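Local coordinates for L protein (CAS virus, PDB 5MV0) that probably serves the viral polymerase as a cap-snatching endonuclease, cutting short capped leaders from host messenger RNA to prime viral transcription, at residues D6-L9 / L10-V13; S29-D33 / P34-A38; L157-E160 / L161-S165; Q177-E181 / E182-E186. All coordinates share one frame; numbering follows the deposited sequence.

Interaction 1 (D6-L9 / L10-V13); sequences DTNL and LKNV
Leu9 and Val13, one turn apart, meet through the oxygen of the first and the amide of the second: Val13 N lies 3.0 Å from Leu9 O in a hydrogen bond with an N-H...O angle of 163°. The methyl Val13 CG2 rests against the same oxygen, at 3.5 Å from Leu9 O, because chi1 of 168° sends CG1 off beside the carbonyl carbon and leaves CG2 on the amide side. Leu10 repeats the close fit three residues earlier, its N 2.9 Å from Asp6 O and its CB 3.4 Å from Asp6 O. These bonds, with Asn12 N 3.3 Å from Asn8 O, are the i to i+4 pattern of an alpha-helix, here the opening turns of helix 4-20 in the cap-snatching domain. The packed side of the helix is closed by two others: Leu10 lies on Leu37 of helix 34-57 and Ile168 of helix 155-170, while Val13 leans on Glu160 and Leu161. The solvent side is confined to Asn8 and the end of Lys11. The lysine chain still lies on Leu37 and Ile30, with CG 3.4 Å from Thr7 O, and a bend at chi3 (-73°) carries the ammonium group alongside exposed Asn8. The two side chains run abreast, but Lys11 NZ stays 3.6 Å from Asn8 OD1; its partner is Asp32, in a salt bridge modelled implausibly short. Asn12 leaves the helix at roughly a right angle to Lys11, its OD1 accepting from Thr206 N near the C-terminus.

Interaction 2 (S29-D33 / P34-A38); sequences SIVDD and PYKLA
Asp33 turns its carboxylate back over the first turn of the helix that follows it, while Val31 and Ile30 lie along the flank of the same turn. With CG of Asp33 anti to the backbone N (chi1 -177°), OD2 swings in front of the amide of Lys36. The N-H of Lys36 points almost straight at it, the distance from Lys36 N to Asp33 OD2 being 2.9 Å and the N-H...O angle 174°. It arrives on the anti side of that oxygen, 32° out of the carboxylate plane. The main-chain oxygen serves the next amide, with Leu37 N 2.8 Å from Asp33 O. Val31 is set nearly perpendicular to Lys36: CG2 of Val31 sits 3.7 Å from CB of Lys36, and the extended lysine chain continues past it to a neighbouring copy, the third subunit, where NZ is bonded to carbonyl oxygens of Tyr25 and Ser28. Ile30 and Leu37 run alongside each other, and their CD1 methyls meet at 3.8 Å. The same Leu37 CD1 also comes within 3.7 Å of Val31 O, a carbonyl buried here without any polar partner in the model; Val31 N is in the same position. Pro34 follows Asp33 directly, where the missing N-H costs the helix nothing, since amides of the first turn have no preceding carbonyl to bond to. An aspartate N-cap with proline next to it is a common way to begin an alpha-helix, and here it starts helix 34-57.

Interaction 3 (L157-E160 / L161-S165); sequences LLFE and LLKLS
Along the first turns of helix 155-170, which packs against helices 4-20, 34-57 and 181-192, Phe159 meets Lys163 and Glu160 meets Leu164, each pair one alpha-helical turn apart. The backbone supplies the regular i to i+4 bonds, such as Lys163 N to Phe159 O at 2.9 Å, although that of Leu162 N to Leu158 O is weak at 3.4 Å. Lys163 sets its CB over one face of the Phe159 ring in a CH-pi contact, 4.2 Å from the Phe159 ring centroid and 27° off the ring normal. Farther along the extended chain, Lys163 CD comes to 3.7 Å from Phe159 CZ before the amine leaves for Leu199 O. Tyr194 meets the same ring in an edge-to-face arrangement. Glu160, by contrast, is folded: a bend at chi2 (-64°) brings the chain round so that OE1 lies 3.6 Å from Leu164 CG. Its OE2 forms a salt bridge with Arg156 one turn earlier, which would be expected to stabilise a charge on this buried acid. A water donates to Glu160 OE1 at 2.7 Å and accepts weakly from Lys163 NZ at 3.5 Å.

Interaction 4 (Q177-E181 / E182-E186); sequences QWISE and EEYDE
The chain runs extended through Ile179 and Ser180, whose psi is 160°, and then coils directly into helix 181-192. Ser180 is the N-cap of that helix, and the turn closes with Tyr184 N 2.9 Å from Ser180 O and Asp185 N 2.9 Å from Glu181 O. The serine hydroxyl stands between its own backbone N and carbonyl carbon (chi1 69°), a rotation that lets OG accept from Glu183 N at 3.2 Å. In a capping box the side chain of the third helical residue would return a bond to the cap amide. Here a water relays it, accepting from Ser180 N and donating to Glu183 OE1. Around this cap lies a hydrophobic staple: Ile179, just before the N-cap, reaches across to Tyr184, CD1 to Tyr184 CB 4.2 Å. On its way Ile179 lies athwart Glu183, CD1 3.7 Å from the aliphatic Glu183 CG. Beyond the staple, Tyr184 packs on Leu166 and Leu169 of helix 155-170, and its hydroxyl is bonded to Ser170 OG. On the other flank the acids Glu181 and Glu182 both hold Arg74 of the third subunit in salt bridges, which probably offsets their mutual repulsion. Their carboxylate planes are turned 68° apart, with Glu181 OE1 4.1 Å from Glu182 OE1.

How the interactions relate
Interactions 1 to 4 follow one another along the chain and all lie in its helical part. Interactions 1 and 2 have centres about 9 Å apart, joining helix 4-20 to the start of helix 34-57 through packing of Lys11 on Ile30 and Thr7 on Leu37. Interaction 3, about 10 Å from interaction 1 between centres, belongs to helix 155-170, which packs on both and thus ties late chain to early chain. Interaction 4 stands about 21 Å from interaction 1, centre to centre, yet reaches interaction 2 through the edge-to-face rings of Tyr35 and Trp178. Residues at both helix starts, in interactions 2 and 4, also contact the third subunit of the four-chain assembly in the crystal.

Interaction 1 (D6-L9 / L10-V13)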
loop_
_atom_site.group_PDB
_atom_site.type_symbol
_atom_site.label_atom_id
_atom_site.label_comp_id
_atom_site.label_asym_id
_atom_site.label_seq_id
_atom_site.Cartn_x
_atom_site.Cartn_y
_atom_site.Cartn_z
ATOM N N ASP B 6 -16.978 4.193 13.143
ATOM C CA ASP B 6 -15.554 4.264 13.468
ATOM C C ASP B 6 -14.787 3.110 12.839
ATOM O O ASP B 6 -13.671 3.296 12.336
ATOM C CB ASP B 6 -15.346 4.251 14.983
ATOM C CG ASP B 6 -15.683 5.584 15.641
ATOM O OD1 ASP B 6 -15.828 6.603 14.929
ATOM O OD2 ASP B 6 -15.796 5.604 16.889
ATOM N N THR B 7 -15.356 1.904 12.880
ATOM C CA THR B 7 -14.661 0.744 12.328
ATOM C C THR B 7 -14.475 0.870 10.818
ATOM O O THR B 7 -13.399 0.564 10.291
ATOM C CB THR B 7 -15.422 -0.540 12.674
ATOM O OG1 THR B 7 -15.454 -0.699 14.100
ATOM C CG2 THR B 7 -14.734 -1.749 12.061
ATOM N N ASN B 8 -15.510 1.317 10.104
ATOM C CA ASN B 8 -15.380 1.488 8.656
ATOM C C ASN B 8 -14.337 2.538 8.317
ATOM O O ASN B 8 -13.601 2.409 7.325
ATOM C CB ASN B 8 -16.719 1.887 8.047
ATOM C CG ASN B 8 -17.690 0.736 7.997
ATOM O OD1 ASN B 8 -17.287 -0.431 7.979
ATOM N ND2 ASN B 8 -18.981 1.052 7.972
ATOM N N LEU B 9 -14.288 3.605 9.111
ATOM C CA LEU B 9 -13.319 4.663 8.869
ATOM C C LEU B 9 -11.902 4.185 9.161
ATOM O O LEU B 9 -10.968 4.482 8.408
ATOM C CB LEU B 9 -13.676 5.880 9.722
ATOM C CG LEU B 9 -12.913 7.177 9.426
ATOM C CD1 LEU B 9 -13.071 7.586 7.931
ATOM C CD2 LEU B 9 -13.377 8.306 10.353
ATOM N N LEU B 10 -11.720 3.437 10.249
ATOM C CA LEU B 10 -10.387 2.946 10.584
ATOM C C LEU B 10 -9.871 1.977 9.521
ATOM O O LEU B 10 -8.675 1.967 9.214
ATOM C CB LEU B 10 -10.411 2.296 11.972
ATOM C CG LEU B 10 -9.105 1.701 12.509
ATOM C CD1 LEU B 10 -8.004 2.759 12.549
ATOM C CD2 LEU B 10 -9.354 1.127 13.899
ATOM N N LYS B 11 -10.755 1.162 8.934
ATOM C CA LYS B 11 -10.319 0.306 7.828
ATOM C C LYS B 11 -9.771 1.140 6.679
ATOM O O LYS B 11 -8.735 0.811 6.089
ATOM C CB LYS B 11 -11.474 -0.571 7.336
ATOM C CG LYS B 11 -11.850 -1.678 8.308
ATOM C CD LYS B 11 -12.731 -2.739 7.657
ATOM C CE LYS B 11 -14.139 -2.232 7.430
ATOM N NZ LYS B 11 -15.136 -3.318 7.708
ATOM N N ASN B 12 -10.450 2.238 6.362
ATOM C CA ASN B 12 -9.981 3.109 5.295
ATOM C C ASN B 12 -8.628 3.745 5.638
ATOM O O ASN B 12 -7.737 3.815 4.780
ATOM C CB ASN B 12 -11.047 4.165 5.024
ATOM C CG ASN B 12 -10.643 5.129 3.930
ATOM O OD1 ASN B 12 -10.119 6.204 4.210
ATOM N ND2 ASN B 12 -10.885 4.748 2.680
ATOM N N VAL B 13 -8.449 4.199 6.886
ATOM C CA VAL B 13 -7.149 4.726 7.322
ATOM C C VAL B 13 -6.058 3.678 7.123
ATOM O O VAL B 13 -4.997 3.956 6.550
ATOM C CB VAL B 13 -7.214 5.178 8.798
ATOM C CG1 VAL B 13 -5.797 5.458 9.347
ATOM C CG2 VAL B 13 -8.139 6.385 8.973
#

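Interaction 2 (S29-D33 / P34-A38)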
loop_
_atom_site.group_PDB
_atom_site.type_symbol
_atom_site.label_atom_id
_atom_site.label_comp_id
_atom_site.label_asym_id
_atom_site.label_seq_id
_atom_site.Cartn_x
_atom_site.Cartn_y
_atom_site.Cartn_z
ATOM N N SER B 29 -2.947 -6.113 9.026
ATOM C CA SER B 29 -4.151 -6.877 8.756
ATOM C C SER B 29 -5.333 -5.935 8.795
ATOM O O SER B 29 -5.336 -4.932 9.518
ATOM C CB SER B 29 -4.359 -8.008 9.771
ATOM O OG SER B 29 -4.363 -7.510 11.103
ATOM N N ILE B 30 -6.343 -6.278 8.015
ATOM C CA ILE B 30 -7.557 -5.499 7.931
ATOM C C ILE B 30 -8.718 -6.477 8.078
ATOM O O ILE B 30 -8.902 -7.362 7.234
ATOM C CB ILE B 30 -7.631 -4.696 6.621
ATOM C CG1 ILE B 30 -8.884 -3.851 6.602
ATOM C CG2 ILE B 30 -7.506 -5.574 5.392
ATOM C CD1 ILE B 30 -8.629 -2.587 7.268
ATOM N N VAL B 31 -9.472 -6.353 9.169
ATOM C CA VAL B 31 -10.581 -7.251 9.457
ATOM C C VAL B 31 -11.799 -6.407 9.811
ATOM O O VAL B 31 -11.695 -5.203 10.053
ATOM C CB VAL B 31 -10.241 -8.247 10.586
ATOM C CG1 VAL B 31 -9.070 -9.103 10.173
ATOM C CG2 VAL B 31 -9.932 -7.498 11.899
ATOM N N ASP B 32 -12.968 -7.057 9.834
ATOM C CA ASP B 32 -14.205 -6.360 10.176
ATOM C C ASP B 32 -14.478 -6.311 11.677
ATOM O O ASP B 32 -15.273 -5.478 12.122
ATOM C CB ASP B 32 -15.400 -7.015 9.468
ATOM C CG ASP B 32 -15.401 -6.777 7.957
ATOM O OD1 ASP B 32 -15.080 -5.653 7.509
ATOM O OD2 ASP B 32 -15.722 -7.726 7.209
ATOM N N ASP B 33 -13.851 -7.168 12.460
ATOM C CA ASP B 33 -14.050 -7.150 13.906
ATOM C C ASP B 33 -13.490 -5.865 14.513
ATOM O O ASP B 33 -12.297 -5.583 14.356
ATOM C CB ASP B 33 -13.401 -8.384 14.520
ATOM C CG ASP B 33 -13.629 -8.486 16.021
ATOM O OD1 ASP B 33 -14.301 -9.440 16.452
ATOM O OD2 ASP B 33 -13.117 -7.637 16.778
ATOM N N PRO B 34 -14.312 -5.052 15.183
ATOM C CA PRO B 34 -13.814 -3.774 15.716
ATOM C C PRO B 34 -12.637 -3.900 16.663
ATOM O O PRO B 34 -11.692 -3.106 16.565
ATOM C CB PRO B 34 -15.047 -3.194 16.433
ATOM C CG PRO B 34 -16.208 -3.812 15.728
ATOM C CD PRO B 34 -15.765 -5.204 15.368
ATOM N N TYR B 35 -12.664 -4.861 17.595
ATOM C CA TYR B 35 -11.574 -4.939 18.563
ATOM C C TYR B 35 -10.307 -5.450 17.910
ATOM O O TYR B 35 -9.210 -4.964 18.212
ATOM C CB TYR B 35 -11.950 -5.836 19.743
ATOM C CG TYR B 35 -12.976 -5.224 20.666
ATOM C CD1 TYR B 35 -13.543 -5.969 21.695
ATOM C CD2 TYR B 35 -13.377 -3.898 20.513
ATOM C CE1 TYR B 35 -14.482 -5.416 22.540
ATOM C CE2 TYR B 35 -14.317 -3.331 21.358
ATOM C CZ TYR B 35 -14.865 -4.099 22.370
ATOM O OH TYR B 35 -15.799 -3.551 23.214
ATOM N N LYS B 36 -10.438 -6.446 17.036
ATOM C CA LYS B 36 -9.281 -6.943 16.313
ATOM C C LYS B 36 -8.699 -5.857 15.422
ATOM O O LYS B 36 -7.475 -5.723 15.302
ATOM C CB LYS B 36 -9.691 -8.161 15.492
ATOM C CG LYS B 36 -8.559 -9.062 15.113
ATOM C CD LYS B 36 -9.109 -10.408 14.662
ATOM C CE LYS B 36 -7.998 -11.337 14.233
ATOM N NZ LYS B 36 -8.572 -12.659 13.895
ATOM N N LEU B 37 -9.568 -5.081 14.774
ATOM C CA LEU B 37 -9.096 -3.981 13.941
ATOM C C LEU B 37 -8.400 -2.920 14.778
ATOM O O LEU B 37 -7.356 -2.378 14.377
ATOM C CB LEU B 37 -10.269 -3.368 13.181
ATOM C CG LEU B 37 -9.893 -2.243 12.209
ATOM C CD1 LEU B 37 -9.121 -2.801 11.021
ATOM C CD2 LEU B 37 -11.128 -1.511 11.749
ATOM N N ALA B 38 -8.968 -2.594 15.943
ATOM C CA ALA B 38 -8.340 -1.593 16.800
ATOM C C ALA B 38 -6.943 -2.029 17.214
ATOM O O ALA B 38 -6.011 -1.214 17.226
ATOM C CB ALA B 38 -9.200 -1.312 18.042
#

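Interaction 3 (L157-E160 / L161-S165)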
loop_
_atom_site.group_PDB
_atom_site.type_symbol
_atom_site.label_atom_id
_atom_site.label_comp_id
_atom_site.label_asym_id
_atom_site.label_seq_id
_atom_site.Cartn_x
_atom_site.Cartn_y
_atom_site.Cartn_z
ATOM N N LEU B 157 -2.861 10.570 9.557
ATOM C CA LEU B 157 -3.261 9.163 9.534
ATOM C C LEU B 157 -2.736 8.412 10.758
ATOM O O LEU B 157 -3.439 7.555 11.309
ATOM C CB LEU B 157 -2.790 8.505 8.238
ATOM C CG LEU B 157 -3.416 9.044 6.945
ATOM C CD1 LEU B 157 -2.895 8.287 5.717
ATOM C CD2 LEU B 157 -4.945 8.975 7.016
ATOM N N LEU B 158 -1.509 8.711 11.200
ATOM C CA LEU B 158 -1.027 8.165 12.468
ATOM C C LEU B 158 -1.936 8.571 13.610
ATOM O O LEU B 158 -2.190 7.776 14.528
ATOM C CB LEU B 158 0.393 8.648 12.771
ATOM C CG LEU B 158 1.612 7.864 12.287
ATOM C CD1 LEU B 158 1.676 6.454 12.917
ATOM C CD2 LEU B 158 1.609 7.791 10.787
ATOM N N PHE B 159 -2.379 9.829 13.603
ATOM C CA PHE B 159 -3.320 10.298 14.611
ATOM C C PHE B 159 -4.620 9.504 14.566
ATOM O O PHE B 159 -5.149 9.101 15.605
ATOM C CB PHE B 159 -3.618 11.791 14.421
ATOM C CG PHE B 159 -4.809 12.247 15.216
ATOM C CD1 PHE B 159 -4.698 12.443 16.591
ATOM C CD2 PHE B 159 -6.054 12.406 14.613
ATOM C CE1 PHE B 159 -5.806 12.821 17.347
ATOM C CE2 PHE B 159 -7.165 12.781 15.365
ATOM C CZ PHE B 159 -7.041 13.000 16.726
ATOM N N GLU B 160 -5.170 9.299 13.363
ATOM C CA GLU B 160 -6.452 8.600 13.253
ATOM C C GLU B 160 -6.356 7.153 13.717
ATOM O O GLU B 160 -7.336 6.613 14.248
ATOM C CB GLU B 160 -6.969 8.655 11.811
ATOM C CG GLU B 160 -7.358 10.047 11.363
ATOM C CD GLU B 160 -8.527 10.618 12.157
ATOM O OE1 GLU B 160 -9.392 9.839 12.600
ATOM O OE2 GLU B 160 -8.575 11.849 12.354
ATOM N N LEU B 161 -5.207 6.500 13.514
ATOM C CA LEU B 161 -5.038 5.152 14.059
ATOM C C LEU B 161 -5.267 5.164 15.560
ATOM O O LEU B 161 -5.943 4.289 16.111
ATOM C CB LEU B 161 -3.632 4.617 13.769
ATOM C CG LEU B 161 -3.248 4.278 12.335
ATOM C CD1 LEU B 161 -1.850 3.695 12.361
ATOM C CD2 LEU B 161 -4.267 3.278 11.745
ATOM N N LEU B 162 -4.722 6.175 16.225
ATOM C CA LEU B 162 -4.810 6.275 17.678
ATOM C C LEU B 162 -6.214 6.677 18.127
ATOM O O LEU B 162 -6.791 6.055 19.025
ATOM C CB LEU B 162 -3.765 7.282 18.160
ATOM C CG LEU B 162 -3.712 7.622 19.657
ATOM C CD1 LEU B 162 -3.224 6.419 20.460
ATOM C CD2 LEU B 162 -2.823 8.860 19.890
ATOM N N LYS B 163 -6.782 7.720 17.516
ATOM C CA LYS B 163 -8.087 8.201 17.954
ATOM C C LYS B 163 -9.191 7.184 17.669
ATOM O O LYS B 163 -10.081 6.976 18.508
ATOM C CB LYS B 163 -8.428 9.529 17.273
ATOM C CG LYS B 163 -9.845 9.966 17.634
ATOM C CD LYS B 163 -10.291 11.196 16.926
ATOM C CE LYS B 163 -11.669 11.592 17.429
ATOM N NZ LYS B 163 -12.115 12.862 16.794
ATOM N N LEU B 164 -9.172 6.557 16.486
ATOM C CA LEU B 164 -10.256 5.644 16.129
ATOM C C LEU B 164 -10.153 4.340 16.899
ATOM O O LEU B 164 -11.175 3.760 17.280
ATOM C CB LEU B 164 -10.269 5.369 14.625
ATOM C CG LEU B 164 -10.564 6.599 13.757
ATOM C CD1 LEU B 164 -10.450 6.268 12.271
ATOM C CD2 LEU B 164 -11.941 7.191 14.094
ATOM N N SER B 165 -8.932 3.853 17.135
ATOM C CA SER B 165 -8.797 2.642 17.936
ATOM C C SER B 165 -9.243 2.887 19.378
ATOM O O SER B 165 -9.927 2.037 19.965
ATOM C CB SER B 165 -7.360 2.119 17.883
ATOM O OG SER B 165 -6.471 2.963 18.583
HETATM O O HOH W 1 -11.193 11.401 13.767
#

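Interaction 4 (Q177-E181 / E182-E186)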
loop_
_atom_site.group_PDB
_atom_site.type_symbol
_atom_site.label_atom_id
_atom_site.label_comp_id
_atom_site.label_asym_id
_atom_site.label_seq_id
_atom_site.Cartn_x
_atom_site.Cartn_y
_atom_site.Cartn_z
ATOM N N GLN B 177 -10.228 -7.371 27.558
ATOM C CA GLN B 177 -9.659 -8.668 27.206
ATOM C C GLN B 177 -8.689 -8.580 26.038
ATOM O O GLN B 177 -7.954 -9.540 25.785
ATOM C CB GLN B 177 -10.776 -9.646 26.858
ATOM C CG GLN B 177 -11.701 -9.929 28.027
ATOM C CD GLN B 177 -12.938 -10.669 27.598
ATOM O OE1 GLN B 177 -14.055 -10.226 27.849
ATOM N NE2 GLN B 177 -12.747 -11.800 26.952
ATOM N N TRP B 178 -8.683 -7.460 25.326
ATOM C CA TRP B 178 -7.824 -7.249 24.172
ATOM C C TRP B 178 -6.633 -6.346 24.451
ATOM O O TRP B 178 -5.628 -6.445 23.740
ATOM C CB TRP B 178 -8.630 -6.628 23.023
ATOM C CG TRP B 178 -9.652 -7.545 22.439
ATOM C CD1 TRP B 178 -10.884 -7.837 22.951
ATOM C CD2 TRP B 178 -9.538 -8.282 21.218
ATOM N NE1 TRP B 178 -11.540 -8.717 22.120
ATOM C CE2 TRP B 178 -10.735 -9.003 21.051
ATOM C CE3 TRP B 178 -8.537 -8.403 20.254
ATOM C CZ2 TRP B 178 -10.959 -9.827 19.958
ATOM C CZ3 TRP B 178 -8.765 -9.215 19.161
ATOM C CH2 TRP B 178 -9.966 -9.918 19.024
ATOM N N ILE B 179 -6.712 -5.467 25.448
ATOM C CA ILE B 179 -5.658 -4.487 25.689
ATOM C C ILE B 179 -5.492 -4.301 27.192
ATOM O O ILE B 179 -6.475 -4.271 27.940
ATOM C CB ILE B 179 -5.974 -3.160 24.958
ATOM C CG1 ILE B 179 -4.784 -2.185 25.045
ATOM C CG2 ILE B 179 -7.295 -2.538 25.471
ATOM C CD1 ILE B 179 -4.955 -0.932 24.159
ATOM N N SER B 180 -4.240 -4.216 27.636
ATOM C CA SER B 180 -3.946 -4.082 29.053
ATOM C C SER B 180 -4.267 -2.673 29.550
ATOM O O SER B 180 -4.394 -1.716 28.777
ATOM C CB SER B 180 -2.477 -4.410 29.339
ATOM O OG SER B 180 -1.607 -3.414 28.794
ATOM N N GLU B 181 -4.426 -2.566 30.874
ATOM C CA GLU B 181 -4.648 -1.264 31.491
ATOM C C GLU B 181 -3.516 -0.292 31.168
ATOM O O GLU B 181 -3.765 0.880 30.875
ATOM C CB GLU B 181 -4.797 -1.424 33.006
ATOM C CG GLU B 181 -6.069 -2.183 33.433
ATOM C CD GLU B 181 -5.917 -3.707 33.421
ATOM O OE1 GLU B 181 -4.865 -4.245 32.970
ATOM O OE2 GLU B 181 -6.873 -4.369 33.875
ATOM N N GLU B 182 -2.268 -0.758 31.234
ATOM C CA GLU B 182 -1.124 0.117 30.984
ATOM C C GLU B 182 -1.114 0.625 29.546
ATOM O O GLU B 182 -0.902 1.818 29.298
ATOM C CB GLU B 182 0.180 -0.619 31.284
ATOM C CG GLU B 182 0.441 -0.902 32.750
ATOM C CD GLU B 182 -0.086 -2.258 33.194
ATOM O OE1 GLU B 182 -1.088 -2.758 32.633
ATOM O OE2 GLU B 182 0.524 -2.828 34.110
ATOM N N GLU B 183 -1.316 -0.274 28.578
ATOM C CA GLU B 183 -1.290 0.154 27.180
ATOM C C GLU B 183 -2.448 1.096 26.878
ATOM O O GLU B 183 -2.269 2.132 26.227
ATOM C CB GLU B 183 -1.322 -1.058 26.246
ATOM C CG GLU B 183 -1.334 -0.651 24.764
ATOM C CD GLU B 183 -0.899 -1.759 23.819
ATOM O OE1 GLU B 183 -0.981 -2.958 24.180
ATOM O OE2 GLU B 183 -0.438 -1.422 22.708
ATOM N N TYR B 184 -3.644 0.757 27.362
ATOM C CA TYR B 184 -4.795 1.625 27.153
ATOM C C TYR B 184 -4.543 3.013 27.737
ATOM O O TYR B 184 -4.831 4.028 27.091
ATOM C CB TYR B 184 -6.044 0.991 27.766
ATOM C CG TYR B 184 -7.302 1.789 27.547
ATOM C CD1 TYR B 184 -7.967 1.751 26.328
ATOM C CD2 TYR B 184 -7.840 2.567 28.565
ATOM C CE1 TYR B 184 -9.132 2.465 26.128
ATOM C CE2 TYR B 184 -8.994 3.294 28.371
ATOM C CZ TYR B 184 -9.636 3.240 27.153
ATOM O OH TYR B 184 -10.790 3.960 26.952
ATOM N N ASP B 185 -3.988 3.076 28.950
ATOM C CA ASP B 185 -3.726 4.373 29.566
ATOM C C ASP B 185 -2.644 5.139 28.806
ATOM O O ASP B 185 -2.774 6.353 28.609
ATOM C CB ASP B 185 -3.339 4.206 31.037
ATOM C CG ASP B 185 -4.532 3.874 31.919
ATOM O OD1 ASP B 185 -4.315 3.407 33.053
ATOM O OD2 ASP B 185 -5.686 4.059 31.473
ATOM N N GLU B 186 -1.588 4.443 28.358
ATOM C CA GLU B 186 -0.531 5.091 27.576
ATOM C C GLU B 186 -1.086 5.693 26.289
ATOM O O GLU B 186 -0.738 6.824 25.917
ATOM C CB GLU B 186 0.583 4.086 27.258
ATOM C CG GLU B 186 1.584 4.538 26.186
ATOM C CD GLU B 186 2.317 5.822 26.561
ATOM O OE1 GLU B 186 2.441 6.086 27.770
ATOM O OE2 GLU B 186 2.759 6.566 25.649
HETATM O O HOH W 2 -1.878 -4.737 25.808
#